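Local structure of 4-dehydrase (Streptomyces venezuelae, 2PO3) at residues Arg312-Val315 and Met316-Lys320; Phe330-Cys334 and His335-Pro339; Leu256-Phe259 and Pro260-Asp264; Thr365-Asp369 and Asp370-Arg374. The protein probably acts as a pyridoxal-phosphate-dependent sugar aminotransferase in the biosynthesis of desosamine, and is captured here with its TDP-sugar product joined to the cofactor as an external aldimine. All coordinates share one frame; numbering follows the deposited sequence.

Contact 1 of 4, residues Arg312-Val315 and Met316-Lys320; sequences RDLV and MEVLK
R312 and M316 meet one helical turn apart, and the backbone bond beneath them, from M316 N to R312 O, spans 2.9 Å. The same i to i+4 pattern continues with E317 N on D313 O and with V318 N on L314 O, the latter 2.9 Å long, so three successive carbonyls of residues 312-315 are taken up by the following turn.

The apolar contacts run along the same spacing. V315 and L319 lie side by side and point the same way, CG1 of V315 standing 3.8 Å from CD1 of L319. L314 CG reaches V318 CG2 more loosely, at 4.4 Å, while its CD1 passes near OE1 of E317. M316 runs alongside R312, with its CG 4.0 Å from the CD of the arginine.

The main charged contact is the salt bridge between R312 and D313. CG of R312 sits anti to the backbone N (chi1 -173°) and the chain then folds at chi2 and chi3, which brings the guanidinium beside D313. NE and NH2 both grip D313 OD1 side-on, the NE bond being 2.8 Å; the oxygen lies in the guanidinium plane, whereas both nitrogens approach from one face of the carboxylate, 22° out of its plane. NH1 turns elsewhere, to the carbonyl oxygens of A355 and V358, which ties the start of the helix to strand 358-361 and the helix before it.

V315, V318 and L319 pack on L379 and C382 of helix 369-394, and V315 and M316 also touch L359 of strand 358-361, as is typical of an amphipathic helix whose apolar side faces a neighbouring helix and strand.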
loop_
_atom_site.group_PDB
_atom_site.type_symbol
_atom_site.label_atom_id
_atom_site.label_comp_id
_atom_site.label_asym_id
_atom_site.label_seq_id
_atom_site.Cartn_x
_atom_site.Cartn_y
_atom_site.Cartn_z
ATOM N N ARG A 312 29.177 -15.668 11.917
ATOM C CA ARG A 312 27.828 -15.205 12.297
ATOM C C ARG A 312 26.711 -16.107 11.731
ATOM O O ARG A 312 25.726 -16.476 12.380
ATOM C CB ARG A 312 27.670 -13.792 11.728
ATOM C CG ARG A 312 26.395 -13.050 12.139
ATOM C CD ARG A 312 25.221 -13.371 11.214
ATOM N NE ARG A 312 25.524 -13.335 9.770
ATOM C CZ ARG A 312 25.733 -12.227 9.051
ATOM N NH1 ARG A 312 25.696 -11.022 9.606
ATOM N NH2 ARG A 312 25.987 -12.318 7.737
ATOM N N ASP A 313 26.880 -16.486 10.471
ATOM C CA ASP A 313 25.900 -17.315 9.800
ATOM C C ASP A 313 25.637 -18.631 10.485
ATOM O O ASP A 313 24.494 -19.080 10.604
ATOM C CB ASP A 313 26.290 -17.572 8.340
ATOM C CG ASP A 313 26.211 -16.349 7.472
ATOM O OD1 ASP A 313 25.721 -15.298 7.854
ATOM O OD2 ASP A 313 26.709 -16.553 6.270
ATOM N N LEU A 314 26.725 -19.252 10.920
ATOM C CA LEU A 314 26.656 -20.529 11.587
ATOM C C LEU A 314 26.040 -20.365 12.962
ATOM O O LEU A 314 25.256 -21.211 13.434
ATOM C CB LEU A 314 28.021 -21.222 11.646
ATOM C CG LEU A 314 27.902 -22.706 12.038
ATOM C CD1 LEU A 314 26.835 -23.444 11.220
ATOM C CD2 LEU A 314 29.251 -23.388 11.828
ATOM N N VAL A 315 26.403 -19.239 13.581
ATOM C CA VAL A 315 25.837 -18.956 14.871
ATOM C C VAL A 315 24.300 -18.935 14.696
ATOM O O VAL A 315 23.513 -19.560 15.450
ATOM C CB VAL A 315 26.320 -17.616 15.394
ATOM C CG1 VAL A 315 25.377 -17.279 16.540
ATOM C CG2 VAL A 315 27.774 -17.709 15.909
ATOM N N MET A 316 23.870 -18.235 13.640
ATOM C CA MET A 316 22.452 -18.111 13.302
ATOM C C MET A 316 21.752 -19.464 13.199
ATOM O O MET A 316 20.687 -19.752 13.780
ATOM C CB MET A 316 22.321 -17.366 11.974
ATOM C CG MET A 316 22.174 -15.867 12.118
ATOM S SD MET A 316 21.169 -15.143 10.774
ATOM C CE MET A 316 20.624 -16.627 9.935
ATOM N N GLU A 317 22.378 -20.324 12.419
ATOM C CA GLU A 317 21.840 -21.660 12.209
ATOM C C GLU A 317 21.718 -22.458 13.496
ATOM O O GLU A 317 20.721 -23.147 13.733
ATOM C CB GLU A 317 22.741 -22.464 11.260
ATOM C CG GLU A 317 22.654 -22.021 9.790
ATOM C CD GLU A 317 23.155 -23.104 8.865
ATOM O OE1 GLU A 317 24.212 -23.032 8.254
ATOM O OE2 GLU A 317 22.362 -24.151 8.833
ATOM N N VAL A 318 22.755 -22.371 14.324
ATOM C CA VAL A 318 22.776 -23.098 15.578
ATOM C C VAL A 318 21.621 -22.676 16.464
ATOM O O VAL A 318 20.970 -23.503 17.102
ATOM C CB VAL A 318 24.107 -22.924 16.308
ATOM C CG1 VAL A 318 24.083 -23.635 17.654
ATOM C CG2 VAL A 318 25.267 -23.457 15.469
ATOM N N LEU A 319 21.372 -21.365 16.498
ATOM C CA LEU A 319 20.278 -20.896 17.336
ATOM C C LEU A 319 18.929 -21.250 16.706
ATOM O O LEU A 319 17.971 -21.649 17.361
ATOM C CB LEU A 319 20.359 -19.389 17.620
ATOM C CG LEU A 319 21.474 -18.928 18.571
ATOM C CD1 LEU A 319 22.828 -19.568 18.253
ATOM C CD2 LEU A 319 21.593 -17.402 18.484
ATOM N N LYS A 320 18.844 -21.098 15.404
ATOM C CA LYS A 320 17.601 -21.436 14.789
ATOM C C LYS A 320 17.238 -22.867 15.138
ATOM O O LYS A 320 16.082 -23.212 15.366
ATOM C CB LYS A 320 17.682 -21.289 13.292
ATOM C CG LYS A 320 16.339 -21.595 12.656
ATOM C CD LYS A 320 16.114 -20.815 11.370
ATOM C CE LYS A 320 14.871 -19.931 11.388
ATOM N NZ LYS A 320 15.082 -18.539 11.862
#

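Contact 2 of 4, residues Phe330-Cys334 and His335-Pro339; sequences FSPGC and HELEP
P332 and E336 cross at an angle, CG of the proline ring lying 3.9 Å from CB of the glutamate. The same ring also meets L337, whose CD2 comes within 4.2 Å of P332 CD, again with the two side chains set obliquely. With chi1 of L337 at -67° and an extended chi2, one methyl faces the proline and the other, CD1, faces SG of C334 at 4.4 Å. A glycine at L337 would probably strip the P332 ring and the C334 sulfur of this shared apolar neighbour and give the turn more freedom to flex.

CG of E336 lies 3.6 Å above one face of the H335 ring, offset toward the rim, and both ring nitrogens bond beyond the turn: ND1 to S97 OG and NE2 to E352 OE1. With each nitrogen engaged, the rotation of the imidazole is fixed. The E336 chain extends beyond CG toward a water that accepts from G333 N at 3.1 Å; the water's approach to E336 OE2 is modelled implausibly short and is doubtful as a measured bond.

Under these side chains L337 N donates to C334 O over 2.8 Å, arriving well above the carbonyl plane (60°) instead of on a lone pair. E336 N bonds to G333 O in the same i to i+3 manner, though less surely placed.

F330, at the start of the segment, touches the bound aldimine, and P339 packs on S235 of the second subunit. Paired i to i+3 bonds of this kind are characteristic of a short 3-10 turn, here in the loop that leads from the ligand pocket toward helix 349-355.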
loop_
_atom_site.group_PDB
_atom_site.type_symbol
_atom_site.label_atom_id
_atom_site.label_comp_id
_atom_site.label_asym_id
_atom_site.label_seq_id
_atom_site.Cartn_x
_atom_site.Cartn_y
_atom_site.Cartn_z
ATOM N N PHE A 330 21.853 -5.705 8.928
ATOM C CA PHE A 330 21.557 -6.187 7.581
ATOM C C PHE A 330 22.751 -6.804 6.898
ATOM O O PHE A 330 23.884 -6.384 7.092
ATOM C CB PHE A 330 20.982 -5.084 6.683
ATOM C CG PHE A 330 19.795 -4.501 7.398
ATOM C CD1 PHE A 330 19.961 -3.411 8.250
ATOM C CD2 PHE A 330 18.524 -5.061 7.259
ATOM C CE1 PHE A 330 18.869 -2.910 8.959
ATOM C CE2 PHE A 330 17.420 -4.559 7.951
ATOM C CZ PHE A 330 17.607 -3.499 8.828
ATOM N N SER A 331 22.444 -7.809 6.086
ATOM C CA SER A 331 23.442 -8.541 5.360
ATOM C C SER A 331 22.768 -9.279 4.227
ATOM O O SER A 331 21.744 -9.942 4.435
ATOM C CB SER A 331 24.130 -9.497 6.327
ATOM O OG SER A 331 24.819 -10.557 5.683
ATOM N N PRO A 332 23.327 -9.155 3.022
ATOM C CA PRO A 332 24.497 -8.357 2.781
ATOM C C PRO A 332 24.050 -6.914 2.541
ATOM O O PRO A 332 22.868 -6.623 2.677
ATOM C CB PRO A 332 25.041 -8.914 1.460
ATOM C CG PRO A 332 23.891 -9.555 0.713
ATOM C CD PRO A 332 22.843 -9.844 1.771
ATOM N N GLY A 333 24.985 -6.014 2.187
ATOM C CA GLY A 333 24.677 -4.621 1.868
ATOM C C GLY A 333 23.782 -4.693 0.628
ATOM O O GLY A 333 23.792 -5.691 -0.091
ATOM N N CYS A 334 22.975 -3.676 0.373
ATOM C CA CYS A 334 22.082 -3.692 -0.770
ATOM C C CYS A 334 22.827 -3.747 -2.076
ATOM O O CYS A 334 22.277 -4.213 -3.079
ATOM C CB CYS A 334 21.207 -2.428 -0.755
ATOM S SG CYS A 334 20.098 -2.491 0.661
ATOM N N HIS A 335 24.071 -3.248 -2.051
ATOM C CA HIS A 335 24.860 -3.226 -3.277
ATOM C C HIS A 335 25.140 -4.610 -3.807
ATOM O O HIS A 335 25.659 -4.797 -4.895
ATOM C CB HIS A 335 26.152 -2.437 -3.132
ATOM C CG HIS A 335 27.164 -3.115 -2.274
ATOM N ND1 HIS A 335 27.036 -3.186 -0.889
ATOM C CD2 HIS A 335 28.319 -3.741 -2.607
ATOM C CE1 HIS A 335 28.099 -3.828 -0.423
ATOM N NE2 HIS A 335 28.893 -4.180 -1.427
ATOM N N GLU A 336 24.791 -5.591 -3.009
ATOM C CA GLU A 336 24.986 -6.979 -3.373
ATOM C C GLU A 336 23.674 -7.669 -3.663
ATOM O O GLU A 336 23.648 -8.880 -3.854
ATOM C CB GLU A 336 25.707 -7.763 -2.269
ATOM C CG GLU A 336 27.127 -7.220 -2.024
ATOM C CD GLU A 336 28.055 -8.249 -1.451
ATOM O OE1 GLU A 336 28.177 -9.377 -1.905
ATOM O OE2 GLU A 336 28.634 -7.839 -0.353
ATOM N N LEU A 337 22.582 -6.902 -3.706
ATOM C CA LEU A 337 21.300 -7.528 -3.971
ATOM C C LEU A 337 20.850 -7.149 -5.370
ATOM O O LEU A 337 21.308 -6.125 -5.852
ATOM C CB LEU A 337 20.238 -6.956 -3.000
ATOM C CG LEU A 337 20.386 -7.290 -1.504
ATOM C CD1 LEU A 337 19.263 -6.582 -0.735
ATOM C CD2 LEU A 337 20.233 -8.797 -1.307
ATOM N N GLU A 338 19.956 -7.949 -5.997
ATOM C CA GLU A 338 19.450 -7.597 -7.326
ATOM C C GLU A 338 18.462 -6.459 -7.199
ATOM O O GLU A 338 17.735 -6.362 -6.230
ATOM C CB GLU A 338 18.800 -8.756 -8.078
ATOM C CG GLU A 338 19.765 -9.950 -8.168
ATOM C CD GLU A 338 20.776 -9.749 -9.267
ATOM O OE1 GLU A 338 20.724 -8.848 -10.109
ATOM O OE2 GLU A 338 21.735 -10.626 -9.192
ATOM N N PRO A 339 18.452 -5.575 -8.173
ATOM C CA PRO A 339 19.327 -5.710 -9.331
ATOM C C PRO A 339 20.677 -4.986 -9.174
ATOM O O PRO A 339 21.312 -4.745 -10.197
ATOM C CB PRO A 339 18.505 -4.909 -10.381
ATOM C CG PRO A 339 17.863 -3.739 -9.625
ATOM C CD PRO A 339 17.679 -4.281 -8.207
HETATM O O HOH W 1 27.941 -6.897 1.787
#

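Contact 3 of 4, residues Leu256-Phe259 and Pro260-Asp264; sequences LDAF and PEVID
F259 and P260 adjoin at a proline kink within the long helix 246-276. P260 has no N-H to give and E261 N also lacks a bond to the turn before; a water instead makes weak bonds to E261 N and to D257 O.

Regular backbone bonding resumes just beyond. V262 N donates to A258 O over 2.9 Å, in the carbonyl plane, and I263 N reaches F259 O at 2.8 Å in a nearly straight bond (171°).

The apolar contacts gather round F259. Its CG lies anti to the backbone N (chi1 -160°), carrying the ring forward alongside the next turn, where V262 CG1 comes to the ring edge, 4.3 Å from CD1. Beyond the helix the ring packs on L176 and on A201 and V202, the two residues that follow K200, the predicted cofactor-bearing lysine. A serine in place of F259 would probably open a gap between the helix and these loops and deprive I263 of its aromatic partner. P260 CD, meanwhile, sits against F259 CB.

I263 crosses the phenyl group obliquely: CG1 is 3.6 Å from F259 CE1, and CD1 makes a CH-pi contact over the face, 4.2 Å from the ring centroid and 26° off its normal.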
loop_
_atom_site.group_PDB
_atom_site.type_symbol
_atom_site.label_atom_id
_atom_site.label_comp_id
_atom_site.label_asym_id
_atom_site.label_seq_id
_atom_site.Cartn_x
_atom_site.Cartn_y
_atom_site.Cartn_z
ATOM N N LEU A 256 0.804 2.941 19.835
ATOM C CA LEU A 256 1.514 4.112 20.296
ATOM C C LEU A 256 1.288 4.210 21.800
ATOM O O LEU A 256 2.115 4.685 22.546
ATOM C CB LEU A 256 0.913 5.395 19.693
ATOM C CG LEU A 256 1.396 5.805 18.310
ATOM C CD1 LEU A 256 0.593 7.050 17.936
ATOM C CD2 LEU A 256 2.897 6.117 18.330
ATOM N N ASP A 257 0.132 3.758 22.229
ATOM C CA ASP A 257 -0.247 3.785 23.621
ATOM C C ASP A 257 0.669 2.936 24.466
ATOM O O ASP A 257 0.947 3.288 25.608
ATOM C CB ASP A 257 -1.731 3.338 23.848
ATOM C CG ASP A 257 -2.833 4.300 23.389
ATOM O OD1 ASP A 257 -2.630 5.480 23.126
ATOM O OD2 ASP A 257 -4.042 3.753 23.323
ATOM N N ALA A 258 1.123 1.810 23.904
ATOM C CA ALA A 258 2.001 0.873 24.613
ATOM C C ALA A 258 3.486 1.190 24.512
ATOM O O ALA A 258 4.331 0.567 25.178
ATOM C CB ALA A 258 1.763 -0.536 24.058
ATOM N N PHE A 259 3.778 2.142 23.639
ATOM C CA PHE A 259 5.127 2.537 23.342
ATOM C C PHE A 259 6.041 2.767 24.553
ATOM O O PHE A 259 7.137 2.219 24.705
ATOM C CB PHE A 259 5.133 3.655 22.289
ATOM C CG PHE A 259 6.456 3.826 21.564
ATOM C CD1 PHE A 259 7.335 2.748 21.430
ATOM C CD2 PHE A 259 6.803 5.061 21.007
ATOM C CE1 PHE A 259 8.546 2.875 20.751
ATOM C CE2 PHE A 259 8.009 5.212 20.321
ATOM C CZ PHE A 259 8.876 4.121 20.210
ATOM N N PRO A 260 5.576 3.604 25.448
ATOM C CA PRO A 260 6.366 3.910 26.611
ATOM C C PRO A 260 6.843 2.690 27.382
ATOM O O PRO A 260 7.984 2.578 27.801
ATOM C CB PRO A 260 5.575 4.937 27.432
ATOM C CG PRO A 260 4.392 5.361 26.566
ATOM C CD PRO A 260 4.333 4.411 25.378
ATOM N N GLU A 261 5.965 1.753 27.549
ATOM C CA GLU A 261 6.286 0.560 28.253
ATOM C C GLU A 261 7.141 -0.366 27.402
ATOM O O GLU A 261 7.950 -1.105 27.937
ATOM C CB GLU A 261 4.972 -0.047 28.754
ATOM C CG GLU A 261 5.061 -1.497 29.244
ATOM C CD GLU A 261 3.734 -2.211 29.137
ATOM O OE1 GLU A 261 2.646 -1.638 29.150
ATOM O OE2 GLU A 261 3.887 -3.519 29.011
ATOM N N VAL A 262 6.990 -0.311 26.084
ATOM C CA VAL A 262 7.781 -1.142 25.182
ATOM C C VAL A 262 9.242 -0.688 25.267
ATOM O O VAL A 262 10.206 -1.455 25.400
ATOM C CB VAL A 262 7.239 -0.938 23.776
ATOM C CG1 VAL A 262 8.351 -1.162 22.765
ATOM C CG2 VAL A 262 6.009 -1.818 23.516
ATOM N N ILE A 263 9.419 0.625 25.212
ATOM C CA ILE A 263 10.772 1.145 25.300
ATOM C C ILE A 263 11.491 0.683 26.557
ATOM O O ILE A 263 12.665 0.317 26.549
ATOM C CB ILE A 263 10.738 2.661 25.261
ATOM C CG1 ILE A 263 10.242 3.104 23.909
ATOM C CG2 ILE A 263 12.132 3.263 25.442
ATOM C CD1 ILE A 263 11.014 4.336 23.467
ATOM N N ASP A 264 10.753 0.728 27.658
ATOM C CA ASP A 264 11.251 0.346 28.958
ATOM C C ASP A 264 11.682 -1.075 28.923
ATOM O O ASP A 264 12.777 -1.369 29.389
ATOM C CB ASP A 264 10.193 0.472 30.061
ATOM C CG ASP A 264 10.038 1.896 30.490
ATOM O OD1 ASP A 264 10.908 2.736 30.315
ATOM O OD2 ASP A 264 8.863 2.139 31.024
HETATM O O HOH W 2 2.954 2.067 28.075
#

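Contact 4 of 4, residues Thr365-Asp369 and Asp370-Arg374; sequences TAIGD and DDIRR
G368 N is held by the carboxylate of D371, donating to OD2 over a very short 2.5 Å, a length whose exact value is uncertain at this resolution. G368 is the N-cap residue of helix 369-394, and the side chain three positions on folds back to take the amide of the cap itself, as the second half of a capping box does. The torsion behind it is chi1 -61°, which sets CG anti to the carbonyl carbon and swings the carboxylate back over the first turn. The negative charge thereby lies beside the helix N terminus, where the helix dipole would probably stabilise it.

G368 O opens the regular bonding by accepting I372 N at 2.9 Å in the carbonyl plane, and D369 O takes R373 N next.

I367 closes the apolar side with two branches. Its CD1 crosses to CB of D371 at 3.8 Å, while CG2 meets I372 CG1 at 3.6 Å, again obliquely, so the residue before the cap covers the first turn much as a hydrophobic staple does.

I372 packs on N269, A272, Y273 and H276 of helix 246-276, and I367 and D371 both touch L21 of strand 21-22. The start of helix 369-394 is thus wedged between that strand and the C-terminal part of the long helix.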
loop_
_atom_site.group_PDB
_atom_site.type_symbol
_atom_site.label_atom_id
_atom_site.label_comp_id
_atom_site.label_asym_id
_atom_site.label_seq_id
_atom_site.Cartn_x
_atom_site.Cartn_y
_atom_site.Cartn_z
ATOM N N THR A 365 8.273 -6.905 24.303
ATOM C CA THR A 365 7.491 -7.387 25.417
ATOM C C THR A 365 7.314 -8.873 25.465
ATOM O O THR A 365 6.915 -9.427 26.490
ATOM C CB THR A 365 6.210 -6.594 25.603
ATOM O OG1 THR A 365 5.339 -6.832 24.498
ATOM C CG2 THR A 365 6.660 -5.135 25.719
ATOM N N ALA A 366 7.639 -9.536 24.370
ATOM C CA ALA A 366 7.527 -10.979 24.370
ATOM C C ALA A 366 8.732 -11.632 25.076
ATOM O O ALA A 366 8.692 -12.782 25.497
ATOM C CB ALA A 366 7.387 -11.501 22.942
ATOM N N ILE A 367 9.842 -10.911 25.219
ATOM C CA ILE A 367 11.019 -11.494 25.837
ATOM C C ILE A 367 11.273 -11.019 27.265
ATOM O O ILE A 367 11.127 -9.835 27.559
ATOM C CB ILE A 367 12.158 -11.154 24.874
ATOM C CG1 ILE A 367 12.030 -11.982 23.598
ATOM C CG2 ILE A 367 13.546 -11.247 25.470
ATOM C CD1 ILE A 367 12.209 -13.480 23.829
ATOM N N GLY A 368 11.658 -11.961 28.139
ATOM C CA GLY A 368 11.976 -11.749 29.542
ATOM C C GLY A 368 13.365 -12.312 29.866
ATOM O O GLY A 368 14.007 -12.955 29.028
ATOM N N ASP A 369 13.814 -12.085 31.106
ATOM C CA ASP A 369 15.120 -12.522 31.595
ATOM C C ASP A 369 15.514 -13.951 31.323
ATOM O O ASP A 369 16.638 -14.219 30.901
ATOM C CB ASP A 369 15.414 -12.112 33.042
ATOM C CG ASP A 369 14.791 -10.776 33.377
ATOM O OD1 ASP A 369 14.856 -9.806 32.628
ATOM O OD2 ASP A 369 14.167 -10.771 34.542
ATOM N N ASP A 370 14.578 -14.856 31.587
ATOM C CA ASP A 370 14.815 -16.251 31.372
ATOM C C ASP A 370 15.105 -16.548 29.924
ATOM O O ASP A 370 15.980 -17.332 29.573
ATOM C CB ASP A 370 13.625 -17.041 31.895
ATOM C CG ASP A 370 13.657 -16.994 33.395
ATOM O OD1 ASP A 370 14.681 -16.735 34.023
ATOM O OD2 ASP A 370 12.469 -17.184 33.937
ATOM N N ASP A 371 14.348 -15.885 29.071
ATOM C CA ASP A 371 14.522 -16.039 27.656
ATOM C C ASP A 371 15.921 -15.544 27.268
ATOM O O ASP A 371 16.666 -16.169 26.509
ATOM C CB ASP A 371 13.537 -15.064 27.008
ATOM C CG ASP A 371 12.149 -15.417 27.398
ATOM O OD1 ASP A 371 11.698 -16.539 27.244
ATOM O OD2 ASP A 371 11.530 -14.409 27.957
ATOM N N ILE A 372 16.259 -14.385 27.823
ATOM C CA ILE A 372 17.536 -13.732 27.556
ATOM C C ILE A 372 18.719 -14.601 27.870
ATOM O O ILE A 372 19.623 -14.766 27.070
ATOM C CB ILE A 372 17.604 -12.310 28.090
ATOM C CG1 ILE A 372 16.611 -11.463 27.281
ATOM C CG2 ILE A 372 19.034 -11.780 27.960
ATOM C CD1 ILE A 372 16.348 -10.075 27.850
ATOM N N ARG A 373 18.670 -15.181 29.046
ATOM C CA ARG A 373 19.704 -16.063 29.532
ATOM C C ARG A 373 19.841 -17.258 28.602
ATOM O O ARG A 373 20.896 -17.759 28.227
ATOM C CB ARG A 373 19.190 -16.588 30.872
ATOM C CG ARG A 373 20.180 -16.544 32.022
ATOM C CD ARG A 373 19.700 -17.335 33.239
ATOM N NE ARG A 373 19.934 -18.776 33.092
ATOM C CZ ARG A 373 18.998 -19.694 32.798
ATOM N NH1 ARG A 373 17.709 -19.374 32.618
ATOM N NH2 ARG A 373 19.371 -20.971 32.692
ATOM N N ARG A 374 18.716 -17.785 28.238
ATOM C CA ARG A 374 18.782 -18.933 27.365
ATOM C C ARG A 374 19.545 -18.579 26.087
ATOM O O ARG A 374 20.368 -19.351 25.611
ATOM C CB ARG A 374 17.368 -19.444 27.111
ATOM C CG ARG A 374 17.153 -20.100 25.751
ATOM C CD ARG A 374 15.684 -20.387 25.446
ATOM N NE ARG A 374 15.504 -21.135 24.203
ATOM C CZ ARG A 374 14.338 -21.350 23.620
ATOM N NH1 ARG A 374 13.207 -20.887 24.147
ATOM N NH2 ARG A 374 14.309 -22.039 22.475
#

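How the contacts relate
All four contacts are local and lie in series along the chain, none enclosing or crossing another. From the N terminus, contact 3 comes first, midway along helix 246-276; contact 1 forms a turn of helix 312-321; contact 2 follows in the loop before helix 349-355; and contact 4 opens helix 369-394. Two pairs touch in space. R312 of contact 1 reaches S331 of contact 2 through a weak hydrogen bond, and V262 of contact 3 packs on T365 of contact 4. Contacts 1 and 4 approach to about 6 Å between nearest atoms, and helix 369-394 links them, beginning at contact 4 and later covering contact 1. Contacts 2 and 3 lie on opposite sides of the chain's centre.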